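SusD-like protein BACOVA_02651 (Bacteroides ovatus, PDB 5E75) binds polysaccharide at the surface of the cell and probably captures xyloglucan before its transport into the periplasm for degradation. Local coordinates at residues A[34-39]-A[248-253]; A[137-140]-A[145-148]; A[269-274]-A[319-324]; A[391-396]-A[412-417]; A[427-432]-A[488-493]. All coordinates share one frame; numbering follows the deposited sequence.

Contact 1 of 5, residues A[34-39]-A[248-253]; sequences DYNQRS and MQWVPL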
# COMPACT_ATOMS: atom_id res chain seq x y z
N ASP A 34 4.33 -9.29 10.83
CA ASP A 34 3.27 -10.29 10.63
C ASP A 34 2.39 -9.91 9.45
O ASP A 34 1.78 -10.78 8.84
CB ASP A 34 2.38 -10.49 11.87
CG ASP A 34 3.04 -11.29 12.96
OD1 ASP A 34 4.18 -11.75 12.76
OD2 ASP A 34 2.39 -11.46 14.02
N TYR A 35 2.28 -8.62 9.16
CA TYR A 35 1.52 -8.15 8.00
C TYR A 35 2.34 -8.28 6.72
O TYR A 35 1.87 -8.87 5.74
CB TYR A 35 1.09 -6.70 8.23
CG TYR A 35 0.48 -5.97 7.05
CD1 TYR A 35 -0.67 -6.45 6.42
CD2 TYR A 35 1.02 -4.77 6.60
CE1 TYR A 35 -1.25 -5.75 5.37
CE2 TYR A 35 0.44 -4.08 5.54
CZ TYR A 35 -0.69 -4.58 4.94
OH TYR A 35 -1.29 -3.91 3.88
N ASN A 36 3.56 -7.75 6.73
CA ASN A 36 4.41 -7.78 5.55
C ASN A 36 4.77 -9.18 5.11
O ASN A 36 5.01 -9.40 3.92
CB ASN A 36 5.69 -6.96 5.77
CG ASN A 36 6.42 -6.68 4.49
OD1 ASN A 36 6.01 -5.78 3.73
ND2 ASN A 36 7.47 -7.45 4.20
N GLN A 37 4.78 -10.15 6.02
CA GLN A 37 5.33 -11.44 5.65
C GLN A 37 4.43 -12.22 4.70
O GLN A 37 4.88 -13.18 4.07
CB GLN A 37 5.65 -12.29 6.89
CG GLN A 37 4.45 -12.83 7.63
CD GLN A 37 4.83 -13.97 8.56
OE1 GLN A 37 4.92 -13.79 9.77
NE2 GLN A 37 5.07 -15.14 7.99
N ARG A 38 3.17 -11.83 4.59
CA ARG A 38 2.26 -12.57 3.73
C ARG A 38 1.06 -11.74 3.26
O ARG A 38 0.93 -11.49 2.06
CB ARG A 38 1.77 -13.83 4.45
CG ARG A 38 1.04 -14.83 3.57
CD ARG A 38 1.25 -16.26 4.08
NE ARG A 38 2.63 -16.71 3.89
CZ ARG A 38 3.10 -17.30 2.79
NH1 ARG A 38 2.30 -17.53 1.75
NH2 ARG A 38 4.37 -17.67 2.73
N SER A 39 0.22 -11.34 4.21
CA SER A 39 -1.10 -10.82 3.89
C SER A 39 -1.11 -9.47 3.15
O SER A 39 -2.09 -9.14 2.50
CB SER A 39 -1.96 -10.72 5.15
OG SER A 39 -1.40 -9.82 6.08
N MET A 248 8.52 0.94 5.71
CA MET A 248 9.04 -0.11 6.57
C MET A 248 10.51 -0.34 6.21
O MET A 248 10.88 -0.48 5.05
CB MET A 248 8.25 -1.41 6.40
CG MET A 248 6.76 -1.22 6.59
SD MET A 248 5.80 -2.69 6.18
CE MET A 248 4.17 -1.96 5.87
N GLN A 249 11.33 -0.37 7.26
CA GLN A 249 12.78 -0.31 7.15
C GLN A 249 13.39 -1.69 7.41
O GLN A 249 13.78 -2.02 8.53
CB GLN A 249 13.32 0.69 8.17
CG GLN A 249 12.78 2.09 7.97
CD GLN A 249 13.29 2.73 6.69
OE1 GLN A 249 14.45 2.60 6.33
NE2 GLN A 249 12.40 3.44 6.01
N TRP A 250 13.47 -2.50 6.37
CA TRP A 250 13.91 -3.87 6.54
C TRP A 250 15.43 -3.99 6.69
O TRP A 250 16.18 -3.14 6.20
CB TRP A 250 13.36 -4.75 5.40
CG TRP A 250 11.87 -4.68 5.34
CD1 TRP A 250 11.11 -4.19 4.31
CD2 TRP A 250 10.94 -5.09 6.35
NE1 TRP A 250 9.78 -4.28 4.62
CE2 TRP A 250 9.64 -4.81 5.86
CE3 TRP A 250 11.08 -5.65 7.63
CZ2 TRP A 250 8.50 -5.08 6.60
CZ3 TRP A 250 9.94 -5.92 8.36
CH2 TRP A 250 8.67 -5.64 7.85
N VAL A 251 15.85 -5.04 7.39
CA VAL A 251 17.26 -5.27 7.74
C VAL A 251 17.65 -6.65 7.22
O VAL A 251 17.61 -7.63 7.97
CB VAL A 251 17.49 -5.22 9.27
CG1 VAL A 251 18.98 -5.34 9.58
CG2 VAL A 251 16.91 -3.95 9.90
N PRO A 252 18.03 -6.74 5.94
CA PRO A 252 18.29 -8.05 5.32
C PRO A 252 19.38 -8.89 6.01
O PRO A 252 19.29 -10.12 5.99
CB PRO A 252 18.72 -7.68 3.90
CG PRO A 252 19.14 -6.27 3.97
CD PRO A 252 18.33 -5.63 5.03
N LEU A 253 20.36 -8.23 6.62
CA LEU A 253 21.41 -8.96 7.35
C LEU A 253 21.13 -9.02 8.85
O LEU A 253 22.03 -9.32 9.63
CB LEU A 253 22.77 -8.32 7.07
CG LEU A 253 23.14 -8.17 5.59
CD1 LEU A 253 24.51 -7.54 5.42
CD2 LEU A 253 23.08 -9.51 4.87

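Contact 2 of 5, residues A[137-140]-A[145-148]; sequences NQKL and VRPL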
# COMPACT_ATOMS: atom_id res chain seq x y z
N ASN A 137 -2.35 -1.25 26.83
CA ASN A 137 -2.16 -2.68 26.62
C ASN A 137 -2.62 -3.52 27.81
O ASN A 137 -3.07 -4.64 27.63
CB ASN A 137 -0.69 -3.01 26.36
CG ASN A 137 -0.21 -2.53 25.01
OD1 ASN A 137 -1.00 -2.22 24.11
ND2 ASN A 137 1.10 -2.50 24.84
N GLN A 138 -2.52 -2.97 29.02
CA GLN A 138 -2.89 -3.74 30.21
C GLN A 138 -4.38 -4.02 30.25
O GLN A 138 -4.80 -5.07 30.75
CB GLN A 138 -2.47 -3.01 31.49
CG GLN A 138 -2.76 -3.82 32.77
CD GLN A 138 -2.07 -5.18 32.77
OE1 GLN A 138 -2.65 -6.21 33.17
NE2 GLN A 138 -0.86 -5.20 32.30
N LYS A 139 -5.20 -3.10 29.75
CA LYS A 139 -6.63 -3.34 29.68
C LYS A 139 -6.93 -4.57 28.84
O LYS A 139 -7.81 -5.35 29.19
CB LYS A 139 -7.37 -2.11 29.15
CG LYS A 139 -7.43 -0.98 30.14
CD LYS A 139 -8.38 0.13 29.70
CE LYS A 139 -8.56 1.15 30.82
NZ LYS A 139 -9.52 2.24 30.47
N LEU A 140 -6.19 -4.74 27.75
CA LEU A 140 -6.36 -5.88 26.86
C LEU A 140 -5.95 -7.19 27.51
O LEU A 140 -6.53 -8.24 27.27
CB LEU A 140 -5.48 -5.70 25.62
CG LEU A 140 -6.08 -5.49 24.23
CD1 LEU A 140 -4.99 -5.89 23.23
CD2 LEU A 140 -7.37 -6.26 24.00
N VAL A 145 -11.94 -9.64 26.13
CA VAL A 145 -13.29 -9.58 25.56
C VAL A 145 -13.80 -8.15 25.61
O VAL A 145 -14.40 -7.72 26.59
CB VAL A 145 -14.24 -10.56 26.25
CG1 VAL A 145 -15.63 -10.50 25.61
CG2 VAL A 145 -13.66 -11.98 26.19
N ARG A 146 -13.49 -7.41 24.55
CA ARG A 146 -13.73 -5.97 24.46
C ARG A 146 -14.50 -5.66 23.18
O ARG A 146 -14.28 -6.32 22.16
CB ARG A 146 -12.40 -5.22 24.42
CG ARG A 146 -11.50 -5.47 25.63
CD ARG A 146 -12.03 -4.77 26.86
NE ARG A 146 -11.16 -4.98 28.02
CZ ARG A 146 -11.10 -4.17 29.07
NH1 ARG A 146 -11.86 -3.08 29.12
NH2 ARG A 146 -10.29 -4.45 30.08
N PRO A 147 -15.36 -4.63 23.21
CA PRO A 147 -16.17 -4.35 22.03
C PRO A 147 -15.43 -3.60 20.94
O PRO A 147 -14.43 -2.91 21.19
CB PRO A 147 -17.29 -3.47 22.59
CG PRO A 147 -16.69 -2.80 23.77
CD PRO A 147 -15.76 -3.79 24.36
N LEU A 148 -15.94 -3.75 19.72
CA LEU A 148 -15.55 -2.92 18.61
C LEU A 148 -15.95 -1.47 18.85
O LEU A 148 -16.93 -1.20 19.54
CB LEU A 148 -16.26 -3.41 17.36
CG LEU A 148 -15.88 -4.81 16.86
CD1 LEU A 148 -16.98 -5.34 15.93
CD2 LEU A 148 -14.57 -4.73 16.13

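Contact 3 of 5, residues A[269-274]-A[319-324]; sequences STEVTG and GGYTYK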
# COMPACT_ATOMS: atom_id res chain seq x y z
N SER A 269 10.73 -16.46 -11.34
CA SER A 269 11.78 -17.32 -11.88
C SER A 269 13.16 -16.95 -11.35
O SER A 269 13.47 -15.77 -11.16
CB SER A 269 11.82 -17.20 -13.39
OG SER A 269 12.97 -17.87 -13.90
N THR A 270 13.99 -17.96 -11.16
CA THR A 270 15.37 -17.73 -10.75
C THR A 270 16.15 -16.90 -11.76
O THR A 270 17.21 -16.35 -11.42
CB THR A 270 16.11 -19.05 -10.51
OG1 THR A 270 16.08 -19.83 -11.72
CG2 THR A 270 15.46 -19.83 -9.41
N GLU A 271 15.64 -16.76 -12.97
CA GLU A 271 16.32 -15.95 -13.97
C GLU A 271 16.34 -14.46 -13.60
O GLU A 271 17.14 -13.71 -14.16
CB GLU A 271 15.68 -16.16 -15.35
CG GLU A 271 14.32 -15.50 -15.54
CD GLU A 271 13.50 -16.14 -16.66
OE1 GLU A 271 13.15 -17.34 -16.55
OE2 GLU A 271 13.18 -15.46 -17.66
N VAL A 272 15.47 -14.04 -12.68
CA VAL A 272 15.46 -12.64 -12.21
C VAL A 272 15.79 -12.51 -10.73
O VAL A 272 15.55 -11.47 -10.12
CB VAL A 272 14.12 -11.92 -12.54
CG1 VAL A 272 13.95 -11.82 -14.06
CG2 VAL A 272 12.92 -12.61 -11.88
N THR A 273 16.36 -13.56 -10.14
CA THR A 273 16.81 -13.52 -8.76
C THR A 273 18.25 -13.99 -8.60
O THR A 273 18.69 -14.25 -7.48
CB THR A 273 15.97 -14.44 -7.86
OG1 THR A 273 16.19 -15.79 -8.29
CG2 THR A 273 14.49 -14.11 -7.92
N GLY A 274 18.98 -14.11 -9.70
CA GLY A 274 20.37 -14.56 -9.63
C GLY A 274 20.51 -15.98 -9.11
O GLY A 274 21.54 -16.34 -8.52
N GLY A 319 24.49 -8.44 -19.18
CA GLY A 319 24.15 -7.36 -20.11
C GLY A 319 22.70 -6.88 -20.03
O GLY A 319 22.17 -6.31 -20.99
N GLY A 320 22.08 -7.11 -18.89
CA GLY A 320 20.68 -6.77 -18.72
C GLY A 320 19.79 -7.96 -19.00
O GLY A 320 20.26 -9.02 -19.40
N TYR A 321 18.49 -7.79 -18.77
CA TYR A 321 17.52 -8.87 -18.85
C TYR A 321 16.35 -8.50 -19.75
O TYR A 321 15.78 -7.41 -19.64
CB TYR A 321 16.95 -9.18 -17.45
CG TYR A 321 15.81 -10.18 -17.46
CD1 TYR A 321 16.05 -11.53 -17.62
CD2 TYR A 321 14.50 -9.77 -17.33
CE1 TYR A 321 15.01 -12.44 -17.65
CE2 TYR A 321 13.47 -10.66 -17.35
CZ TYR A 321 13.71 -11.99 -17.51
OH TYR A 321 12.66 -12.87 -17.53
N THR A 322 15.99 -9.42 -20.64
CA THR A 322 14.80 -9.30 -21.45
C THR A 322 13.84 -10.41 -21.06
O THR A 322 14.19 -11.58 -21.06
CB THR A 322 15.13 -9.46 -22.94
OG1 THR A 322 16.05 -8.44 -23.34
CG2 THR A 322 13.89 -9.36 -23.79
N TYR A 323 12.60 -10.04 -20.72
CA TYR A 323 11.58 -11.03 -20.45
C TYR A 323 11.09 -11.63 -21.76
O TYR A 323 10.64 -10.90 -22.65
CB TYR A 323 10.41 -10.41 -19.69
CG TYR A 323 9.25 -11.35 -19.46
CD1 TYR A 323 9.36 -12.43 -18.59
CD2 TYR A 323 8.04 -11.17 -20.11
CE1 TYR A 323 8.30 -13.30 -18.40
CE2 TYR A 323 6.98 -12.02 -19.91
CZ TYR A 323 7.11 -13.09 -19.05
OH TYR A 323 6.05 -13.94 -18.87
N LYS A 324 11.15 -12.95 -21.87
CA LYS A 324 10.82 -13.63 -23.13
C LYS A 324 9.61 -14.54 -23.01
O LYS A 324 9.25 -15.25 -23.97
CB LYS A 324 12.03 -14.42 -23.63
CG LYS A 324 13.18 -13.50 -24.00
CD LYS A 324 14.44 -14.26 -24.32
CE LYS A 324 15.57 -13.30 -24.65
NZ LYS A 324 16.80 -14.01 -25.09
O HOH W 1 11.90 -15.24 -19.99

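Contact 4 of 5, residues A[391-396]-A[412-417]; sequences RERAKI and RVEFGM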
# COMPACT_ATOMS: atom_id res chain seq x y z
N ARG A 391 2.18 12.79 -13.88
CA ARG A 391 2.15 12.47 -15.31
C ARG A 391 3.51 12.77 -15.95
O ARG A 391 4.05 11.95 -16.73
CB ARG A 391 1.10 13.33 -16.02
CG ARG A 391 -0.33 13.21 -15.49
CD ARG A 391 -1.05 11.99 -16.00
NE ARG A 391 -1.23 12.00 -17.46
CZ ARG A 391 -1.87 11.04 -18.13
NH1 ARG A 391 -2.42 10.03 -17.48
NH2 ARG A 391 -1.98 11.10 -19.45
N GLU A 392 4.03 13.96 -15.68
CA GLU A 392 5.30 14.41 -16.25
C GLU A 392 6.45 13.49 -15.86
O GLU A 392 7.30 13.15 -16.68
CB GLU A 392 5.58 15.84 -15.78
CG GLU A 392 6.82 16.49 -16.35
CD GLU A 392 6.86 17.95 -15.98
OE1 GLU A 392 6.71 18.25 -14.78
OE2 GLU A 392 6.99 18.80 -16.89
N ARG A 393 6.48 13.06 -14.59
CA ARG A 393 7.54 12.17 -14.15
C ARG A 393 7.49 10.82 -14.88
O ARG A 393 8.54 10.24 -15.18
CB ARG A 393 7.48 11.98 -12.63
CG ARG A 393 8.70 11.28 -12.03
CD ARG A 393 8.53 9.74 -11.91
NE ARG A 393 7.51 9.39 -10.93
CZ ARG A 393 7.72 9.39 -9.62
NH1 ARG A 393 8.91 9.67 -9.12
NH2 ARG A 393 6.72 9.10 -8.78
N ALA A 394 6.28 10.37 -15.20
CA ALA A 394 6.07 9.15 -15.98
C ALA A 394 6.36 9.36 -17.48
O ALA A 394 6.31 8.40 -18.24
CB ALA A 394 4.65 8.65 -15.80
N LYS A 395 6.65 10.60 -17.86
CA LYS A 395 6.96 10.98 -19.25
C LYS A 395 5.77 10.78 -20.19
O LYS A 395 5.93 10.43 -21.36
CB LYS A 395 8.23 10.28 -19.76
CG LYS A 395 9.42 10.27 -18.79
CD LYS A 395 9.95 11.65 -18.43
CE LYS A 395 11.21 11.58 -17.53
NZ LYS A 395 10.96 11.64 -16.02
N ILE A 396 4.56 11.01 -19.68
CA ILE A 396 3.36 11.02 -20.50
C ILE A 396 2.67 12.39 -20.46
O ILE A 396 3.03 13.27 -19.66
CB ILE A 396 2.39 9.87 -20.12
CG1 ILE A 396 1.81 10.04 -18.71
CG2 ILE A 396 3.11 8.52 -20.28
CD1 ILE A 396 0.79 8.98 -18.37
N ARG A 412 -4.06 3.93 -9.70
CA ARG A 412 -3.80 2.52 -9.95
C ARG A 412 -2.44 2.31 -10.61
O ARG A 412 -1.68 1.43 -10.18
CB ARG A 412 -4.91 1.88 -10.80
CG ARG A 412 -6.22 1.70 -10.05
CD ARG A 412 -7.26 0.91 -10.83
NE ARG A 412 -6.84 -0.48 -11.00
CZ ARG A 412 -7.40 -1.36 -11.83
NH1 ARG A 412 -8.43 -1.03 -12.61
NH2 ARG A 412 -6.90 -2.58 -11.91
N VAL A 413 -2.13 3.10 -11.64
CA VAL A 413 -0.88 2.93 -12.35
C VAL A 413 0.33 3.48 -11.59
O VAL A 413 1.42 2.95 -11.71
CB VAL A 413 -0.89 3.49 -13.82
CG1 VAL A 413 -1.93 2.79 -14.68
CG2 VAL A 413 -1.14 4.96 -13.86
N GLU A 414 0.14 4.52 -10.79
CA GLU A 414 1.25 5.02 -9.99
C GLU A 414 1.62 4.03 -8.89
O GLU A 414 2.81 3.87 -8.59
CB GLU A 414 0.89 6.38 -9.39
CG GLU A 414 2.02 7.04 -8.60
CD GLU A 414 3.24 7.39 -9.41
OE1 GLU A 414 3.15 7.52 -10.66
OE2 GLU A 414 4.32 7.56 -8.79
N PHE A 415 0.63 3.33 -8.34
CA PHE A 415 0.85 2.54 -7.11
C PHE A 415 0.66 1.03 -7.28
O PHE A 415 0.57 0.30 -6.30
CB PHE A 415 0.02 3.07 -5.93
CG PHE A 415 0.34 4.48 -5.61
CD1 PHE A 415 1.57 4.80 -5.07
CD2 PHE A 415 -0.55 5.50 -5.87
CE1 PHE A 415 1.91 6.11 -4.83
CE2 PHE A 415 -0.23 6.80 -5.61
CZ PHE A 415 0.99 7.10 -5.10
N GLY A 416 0.63 0.55 -8.52
CA GLY A 416 0.50 -0.87 -8.76
C GLY A 416 1.57 -1.68 -8.04
O GLY A 416 2.74 -1.31 -8.05
N MET A 417 1.15 -2.78 -7.41
CA MET A 417 2.07 -3.67 -6.69
C MET A 417 2.79 -2.98 -5.53
O MET A 417 3.84 -3.43 -5.10
CB MET A 417 3.05 -4.37 -7.65
CG MET A 417 2.37 -5.28 -8.68
SD MET A 417 1.16 -6.42 -8.00
CE MET A 417 2.10 -7.17 -6.65
O HOH W 2 4.98 9.08 -12.03

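Contact 5 of 5, residues A[427-432]-A[488-493]; sequences TWFRYL and IEAEDI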
# COMPACT_ATOMS: atom_id res chain seq x y z
N THR A 427 -12.07 3.25 0.30
CA THR A 427 -12.42 4.65 0.54
C THR A 427 -13.41 5.15 -0.51
O THR A 427 -14.42 5.78 -0.18
CB THR A 427 -11.17 5.54 0.57
OG1 THR A 427 -10.40 5.19 1.72
CG2 THR A 427 -11.53 7.01 0.66
N TRP A 428 -13.14 4.89 -1.78
CA TRP A 428 -14.05 5.31 -2.84
C TRP A 428 -15.41 4.61 -2.72
O TRP A 428 -16.44 5.24 -2.98
CB TRP A 428 -13.42 5.08 -4.23
CG TRP A 428 -12.29 6.00 -4.55
CD1 TRP A 428 -12.21 7.35 -4.28
CD2 TRP A 428 -11.08 5.67 -5.24
NE1 TRP A 428 -11.01 7.86 -4.74
CE2 TRP A 428 -10.31 6.84 -5.33
CE3 TRP A 428 -10.57 4.47 -5.77
CZ2 TRP A 428 -9.05 6.85 -5.93
CZ3 TRP A 428 -9.33 4.48 -6.35
CH2 TRP A 428 -8.58 5.66 -6.42
N PHE A 429 -15.44 3.34 -2.32
CA PHE A 429 -16.69 2.61 -2.14
C PHE A 429 -17.53 3.19 -1.02
O PHE A 429 -18.77 3.22 -1.10
CB PHE A 429 -16.41 1.12 -1.90
CG PHE A 429 -17.58 0.38 -1.34
CD1 PHE A 429 -18.63 0.01 -2.16
CD2 PHE A 429 -17.65 0.10 0.00
CE1 PHE A 429 -19.73 -0.63 -1.63
CE2 PHE A 429 -18.75 -0.54 0.53
CZ PHE A 429 -19.79 -0.90 -0.28
N ARG A 430 -16.88 3.68 0.02
CA ARG A 430 -17.61 4.30 1.12
C ARG A 430 -18.20 5.65 0.73
O ARG A 430 -19.14 6.13 1.38
CB ARG A 430 -16.70 4.43 2.35
CG ARG A 430 -16.82 3.27 3.31
CD ARG A 430 -18.04 3.46 4.22
NE ARG A 430 -18.15 2.42 5.22
CZ ARG A 430 -18.82 1.29 5.08
NH1 ARG A 430 -19.47 1.03 3.95
NH2 ARG A 430 -18.87 0.42 6.08
N TYR A 431 -17.65 6.25 -0.32
CA TYR A 431 -18.11 7.54 -0.87
C TYR A 431 -19.20 7.38 -1.95
O TYR A 431 -20.28 7.98 -1.86
CB TYR A 431 -16.87 8.25 -1.40
CG TYR A 431 -17.05 9.45 -2.32
CD1 TYR A 431 -18.07 10.38 -2.16
CD2 TYR A 431 -16.12 9.68 -3.31
CE1 TYR A 431 -18.18 11.48 -3.02
CE2 TYR A 431 -16.21 10.76 -4.17
CZ TYR A 431 -17.23 11.66 -4.01
OH TYR A 431 -17.28 12.72 -4.88
N LEU A 432 -18.91 6.57 -2.97
CA LEU A 432 -19.80 6.34 -4.11
C LEU A 432 -19.97 4.83 -4.29
O LEU A 432 -19.40 4.23 -5.19
CB LEU A 432 -19.23 6.99 -5.37
CG LEU A 432 -19.10 8.51 -5.35
CD1 LEU A 432 -18.36 9.01 -6.58
CD2 LEU A 432 -20.47 9.19 -5.25
N ILE A 488 -20.49 -8.85 -7.22
CA ILE A 488 -19.90 -8.18 -6.07
C ILE A 488 -20.89 -7.16 -5.55
O ILE A 488 -21.36 -6.29 -6.30
CB ILE A 488 -18.57 -7.51 -6.46
CG1 ILE A 488 -17.62 -8.57 -7.04
CG2 ILE A 488 -17.92 -6.85 -5.24
CD1 ILE A 488 -16.48 -8.00 -7.87
N GLU A 489 -21.21 -7.28 -4.27
CA GLU A 489 -22.19 -6.44 -3.61
C GLU A 489 -21.59 -5.72 -2.40
O GLU A 489 -20.47 -6.01 -2.00
CB GLU A 489 -23.37 -7.30 -3.16
CG GLU A 489 -24.15 -7.92 -4.31
CD GLU A 489 -25.32 -8.75 -3.82
OE1 GLU A 489 -25.07 -9.71 -3.07
OE2 GLU A 489 -26.48 -8.42 -4.17
N ALA A 490 -22.36 -4.81 -1.81
CA ALA A 490 -21.87 -4.03 -0.68
C ALA A 490 -21.34 -4.91 0.45
O ALA A 490 -20.30 -4.62 1.04
CB ALA A 490 -22.96 -3.11 -0.17
N GLU A 491 -22.05 -6.00 0.74
CA GLU A 491 -21.68 -6.88 1.85
C GLU A 491 -20.34 -7.58 1.62
O GLU A 491 -19.74 -8.08 2.57
CB GLU A 491 -22.77 -7.94 2.10
CG GLU A 491 -24.10 -7.41 2.64
CD GLU A 491 -24.88 -6.52 1.66
OE1 GLU A 491 -24.81 -6.72 0.41
OE2 GLU A 491 -25.57 -5.61 2.16
N ASP A 492 -19.86 -7.61 0.38
CA ASP A 492 -18.61 -8.28 0.06
C ASP A 492 -17.36 -7.46 0.33
O ASP A 492 -16.26 -8.01 0.41
CB ASP A 492 -18.59 -8.70 -1.42
CG ASP A 492 -19.63 -9.76 -1.74
OD1 ASP A 492 -19.52 -10.88 -1.21
OD2 ASP A 492 -20.56 -9.47 -2.54
N ILE A 493 -17.51 -6.16 0.46
CA ILE A 493 -16.34 -5.28 0.38
C ILE A 493 -15.45 -5.36 1.62
O ILE A 493 -14.25 -5.62 1.49
CB ILE A 493 -16.75 -3.83 0.09
CG1 ILE A 493 -17.57 -3.75 -1.20
CG2 ILE A 493 -15.51 -2.93 -0.03
CD1 ILE A 493 -16.96 -4.43 -2.42

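Contact 1 of 5, residues A[34-39]-A[248-253]
N36 overlaps the benzene end of the W250 indole, its CG lying 3.4 Å from CZ2 of W250 and its CB 3.5 Å from the same carbon. The two side chains come from opposite directions, and the amide plane is tilted 36° to the indole, so they meet obliquely instead of stacking flat. The amide is put there by chi1 of -166°, which turns CG of N36 away from its own backbone N. M248 runs past N36 in the opposite direction, its chain extended beyond CG: its SD lies 3.9 Å from N36 OD1, and its CE reaches the edge of the Y35 ring at CD2, 4.3 Å away. CB of M248 also sits against one face of W250, toward the rim, so the end of strand 244-248 and the loop after it present M248 and W250 packed together toward helix 33-36. No hydrogen bond passes between 34-39 and 248-253. The polar ends are instead satisfied by neighbours: T355 OG1 bonds to both W250 NE1 and N36 OD1, N260 OD1 takes N36 ND2, and Y35 OH pairs with Y423. This buried contact joins helix 33-36 near the N-terminus to the chain at and just after strand 244-248, in the SusD family region. Held at both its oxygen and its nitrogen, the N36 amide should have little freedom to rotate, which keeps its carbon skeleton against the indole.

Contact 2 of 5, residues A[137-140]-A[145-148]
The guanidinium of R146 comes close to the backbone of K139, with NH2 2.8 Å from the carbonyl O of K139. The bond is short but bent, its N-H...O angle only 125°, and it counts as weak. Beside it, CB of K139 lies over one face of the same guanidinium, 3.9 Å from NH2. R146 reaches this place because its chain bends at chi2 (-73°), while its NE is held by the carbonyl O of N143, in the turn between the segments. The contact thus closes the short connection that leaves helix 137-142 on its way to helix 151-168, with the arginine side chain reaching back to K139 in the helix that the chain has just left; R146 O is tied in turn to N505, near the C-terminal end of the chain. Away from this close approach the packing is loose. The rest of the exposed K139 chain runs out fully extended, leading its ammonium away from the loop, and NZ of K139 stays 6.0 Å from NH1 of R146, two like charges that do not touch.

Contact 3 of 5, residues A[269-274]-A[319-324]
The phenol of Y321 is met in two ways at once. Its OH donates a hydrogen bond of 2.6 Å to OE2 of E271, which lies at the ring edge near the ring plane, while CG1 of V272 sits over one face, 3.6 Å from the ring centroid and 18° off the normal, in a CH-pi contact. The carboxylate stands steeply to the ring, their planes 68° apart, and OE2 is approached on its anti side. A water extends this first shell: it donates to OE2 of E271 at 2.7 Å and accepts from the backbone N of K324. Further out, S269 sets the acid in position. Its OG takes the backbone N of E271 at 3.0 Å, forming an ST turn, and donates to OE1 of E271 at 2.7 Å. For Y321, chi1 of 173° swings the ring from strand 321-322 toward the loop, and backbone bonding to Y311 pairs that strand with 310-311 in a small antiparallel sheet. F268 and V334 add to the packing around Y321 and V272. With Y321, S269 and the water all donating to it, the E271 carboxylate is probably stabilised in its charged form, although E271 itself is exposed to solvent.

Contact 4 of 5, residues A[391-396]-A[412-417]
A buried salt bridge links the C-terminal ends of two successive helices in the SusD family region, 382-393 and 404-415. NH2 of R393 donates to OE2 of E414 at 2.9 Å, with an N-H...O angle of 138°. The guanidinium and carboxylate are nearly coplanar, 5° apart, although the two side chains cross at about a right angle; OE2 is met on its syn side. R393 achieves this by bending twice, at chi2 and chi3, whereas E414 turns once, at chi2 (64°), bringing its carboxylate toward the other helix. Both groups belong to a wider charge network: R393 NH1 pairs with E243, while R299 and R359 bind OE1 and OE2 of E414, so three arginines meet this buried carboxylate and would be expected to keep it ionised. The first helix ends in a Schellman motif, where K395 takes positive phi and I396 N bonds back to R391 O at 3.1 Å. The K395 side chain folds over the same turn, its NZ bonding to R393 O at 2.9 Å. Alongside the salt bridge a water makes a second link, accepting from NE of R393 at 2.8 Å and donating to OE1 of E414, also at 2.8 Å.

Contact 5 of 5, residues A[427-432]-A[488-493]
The last turns of helix 421-431 face the short, weakly bonded helix 490-493, with the closest CA atoms across the contact, those of F429 and I493, 8.3 Å apart. F429 makes the connection between them. Its chi1 of 164° carries the ring out from the helix toward the other segment, where I493 lies over one face: CG1 sits above the ring centre, 3.7 Å from the centroid and only 9° off the normal, a CH-pi contact directed almost along it. The second branch of the isoleucine, CG2, lies past the rim beside CD2 of F429, at 3.7 Å, so only CG1 stands over the face. A490, one turn earlier, meets the far end of the phenyl: its CB approaches the ring edge in plane, 3.9 Å from CZ, and its CA is 3.8 Å from the same atom. The small helix is itself fixed at its start, for OD2 of D492 accepts from the backbone N of E489 at 2.9 Å, using its anti lone pair. Helix 433-441 packs against the same residues, L437 on F429 and F440 on I493, which makes this a junction of three helices. No hydrogen bond crosses between 427-432 and 488-493; cohesion rests on dispersion and on the fit of an aliphatic side chain to an aromatic face, so it depends chiefly on shape and burial.

Overall arrangement
Contacts 1, 3, 4 and 5 are buried, while contact 2 lies at the surface, its centre about 49 Å from that of contact 3 on the opposite side of the chain's centre. Contact 1 alone joins the N-terminal family region to the later one; contact 2 stays within the former, and contacts 3 to 5 within the latter. Contacts 4 and 5 use consecutive helices, 404-415 and 421-431, and their nearest atoms are about 6 Å apart, yet one is ionic and the other wholly apolar. Contact 3 mixes a hydrogen bond with CH-pi packing, contact 1 relies on packing with outside polar partners, and contact 2 on one weak bond.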